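Putative tautomerase (Streptomyces achromogenes, PDB 3RY0) is a putative tautomerase-family protein of the MIF clan, built as a small subunit that assembles with other copies of itself. Local coordinates at residues L2-L7 / I41-P46. Sequence-based numbering, arbitrary orientation.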
loop_
_atom_site.group_PDB
_atom_site.type_symbol
_atom_site.label_atom_id
_atom_site.label_comp_id
_atom_site.label_asym_id
_atom_site.label_seq_id
_atom_site.Cartn_x
_atom_site.Cartn_y
_atom_site.Cartn_z
ATOM N N LEU A 2 2.333 8.990 7.649
ATOM C CA LEU A 2 2.163 7.583 7.809
ATOM C C LEU A 2 3.378 6.852 7.315
ATOM O O LEU A 2 3.782 7.046 6.143
ATOM C CB LEU A 2 0.861 6.993 7.016
ATOM C CG LEU A 2 0.777 5.432 7.181
ATOM C CD1 LEU A 2 0.513 4.989 8.608
ATOM C CD2 LEU A 2 -0.235 4.566 6.286
ATOM N N ILE A 3 3.941 6.032 8.140
ATOM C CA ILE A 3 5.124 5.247 7.767
ATOM C C ILE A 3 4.756 3.763 7.758
ATOM O O ILE A 3 4.369 3.220 8.824
ATOM C CB ILE A 3 6.291 5.492 8.766
ATOM C CG1 ILE A 3 6.681 6.932 8.734
ATOM C CG2 ILE A 3 7.509 4.602 8.397
ATOM C CD1 ILE A 3 7.681 7.330 9.912
ATOM N N ARG A 4 4.805 3.093 6.615
ATOM C CA ARG A 4 4.439 1.670 6.540
ATOM C C ARG A 4 5.724 0.932 6.286
ATOM O O ARG A 4 6.365 1.161 5.247
ATOM C CB ARG A 4 3.466 1.391 5.404
ATOM C CG ARG A 4 2.823 0.034 5.530
ATOM C CD ARG A 4 1.513 -0.116 4.594
ATOM N NE ARG A 4 0.458 -0.774 5.413
ATOM C CZ ARG A 4 -0.756 -0.325 5.797
ATOM N NH1 ARG A 4 -1.420 -1.172 6.539
ATOM N NH2 ARG A 4 -1.449 0.844 5.411
ATOM N N VAL A 5 6.062 -0.005 7.165
ATOM C CA VAL A 5 7.304 -0.744 7.027
ATOM C C VAL A 5 6.956 -2.174 6.640
ATOM O O VAL A 5 6.054 -2.799 7.271
ATOM C CB VAL A 5 8.046 -0.794 8.364
ATOM C CG1 VAL A 5 9.382 -1.577 8.314
ATOM C CG2 VAL A 5 8.217 0.572 8.907
ATOM N N THR A 6 7.683 -2.726 5.668
ATOM C CA THR A 6 7.511 -4.144 5.363
ATOM C C THR A 6 8.843 -4.868 5.712
ATOM O O THR A 6 9.873 -4.504 5.156
ATOM C CB THR A 6 7.231 -4.270 3.852
ATOM O OG1 THR A 6 6.083 -3.489 3.482
ATOM C CG2 THR A 6 6.901 -5.757 3.488
ATOM N N LEU A 7 8.728 -5.831 6.596
ATOM C CA LEU A 7 9.889 -6.576 7.112
ATOM C C LEU A 7 9.703 -7.997 6.930
ATOM O O LEU A 7 8.594 -8.443 6.994
ATOM C CB LEU A 7 9.995 -6.462 8.663
ATOM C CG LEU A 7 10.139 -5.101 9.304
ATOM C CD1 LEU A 7 10.379 -5.267 10.826
ATOM C CD2 LEU A 7 11.361 -4.351 8.631
ATOM N N ILE A 41 3.045 1.699 10.845
ATOM C CA ILE A 41 2.439 0.389 10.779
ATOM C C ILE A 41 3.549 -0.596 10.304
ATOM O O ILE A 41 4.187 -0.336 9.243
ATOM C CB ILE A 41 1.289 0.315 9.725
ATOM C CG1 ILE A 41 0.258 1.400 10.019
ATOM C CG2 ILE A 41 0.729 -1.178 9.735
ATOM C CD1 ILE A 41 -0.693 1.123 11.144
ATOM N N VAL A 42 3.788 -1.641 11.049
ATOM C CA VAL A 42 4.850 -2.603 10.716
ATOM C C VAL A 42 4.176 -3.849 10.227
ATOM O O VAL A 42 3.406 -4.487 11.001
ATOM C CB VAL A 42 5.781 -2.896 11.908
ATOM C CG1 VAL A 42 6.831 -4.010 11.539
ATOM C CG2 VAL A 42 6.543 -1.689 12.356
ATOM N N GLU A 43 4.489 -4.267 8.995
ATOM C CA GLU A 43 3.888 -5.493 8.426
ATOM C C GLU A 43 5.053 -6.509 8.306
ATOM O O GLU A 43 6.204 -6.123 8.011
ATOM C CB GLU A 43 3.477 -5.155 7.007
ATOM C CG GLU A 43 2.445 -4.095 6.914
ATOM C CD GLU A 43 2.120 -3.783 5.454
ATOM O OE1 GLU A 43 3.042 -3.883 4.555
ATOM O OE2 GLU A 43 0.933 -3.423 5.253
ATOM N N GLU A 44 4.793 -7.785 8.597
ATOM C CA GLU A 44 5.803 -8.861 8.566
ATOM C C GLU A 44 5.335 -9.797 7.443
ATOM O O GLU A 44 4.142 -10.167 7.305
ATOM C CB GLU A 44 5.868 -9.591 9.910
ATOM C CG GLU A 44 6.461 -8.663 10.946
ATOM C CD GLU A 44 6.956 -9.353 12.244
ATOM O OE1 GLU A 44 7.084 -10.594 12.269
ATOM O OE2 GLU A 44 7.250 -8.620 13.211
ATOM N N THR A 45 6.283 -10.167 6.595
ATOM C CA THR A 45 6.041 -11.016 5.470
ATOM C C THR A 45 6.829 -12.335 5.674
ATOM O O THR A 45 8.038 -12.282 5.960
ATOM C CB THR A 45 6.553 -10.327 4.168
ATOM O OG1 THR A 45 5.831 -9.059 4.052
ATOM C CG2 THR A 45 6.339 -11.182 3.006
ATOM N N PRO A 46 6.184 -13.501 5.453
ATOM C CA PRO A 46 6.955 -14.749 5.576
ATOM C C PRO A 46 7.923 -14.849 4.418
ATOM O O PRO A 46 7.663 -14.315 3.300
ATOM C CB PRO A 46 5.907 -15.847 5.464
ATOM C CG PRO A 46 4.770 -15.325 4.996
ATOM C CD PRO A 46 4.747 -13.724 5.196
#
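The guanidinium of Arg4 has Ile41 under one face, with CB 4.3 Å from its plane and displaced toward the rim, and Glu43 OE2 at the edge, tilted from the guanidinium plane. NE donates to Glu43 OE2 at 2.7 Å in a salt bridge whose N-H...O angle is 146°. The two planes are turned 49° apart, and NE meets OE2 from above the carboxylate plane. The Glu43 side chain, extended beyond CG, crosses that of Arg4, which bends at chi3, and OE2 also lies 3.4 Å from Arg4 CD. Arg4 NH1 makes a salt bridge to Glu43 OE1 and a hydrogen bond to Thr6 OG1 of a third subunit; reciprocally, Glu43 OE1 and Thr6 OG1 meet Arg4 NH1 of a fourth by the same two bonds, consistent with a charge network linking subunits.

Beneath these side chains the strands run parallel; the segment axes approach to 4.8 Å and diverge by 18°. Their ladder starts with Ile41 N to Ile3 O (2.9 Å) and Val5 N to Ile41 O (2.8 Å), then alternates through Glu43 N to Val5 O, Leu7 N to Glu43 O and Thr45 N to Leu7 O. On the other face Leu7 CD1 lies 3.8 Å from Val42 CG1, and Val5 and Leu7 pack on Leu19 of helix 13-31. Parallel strands bridged by that helix form the beta-alpha-beta unit of the tautomerase fold.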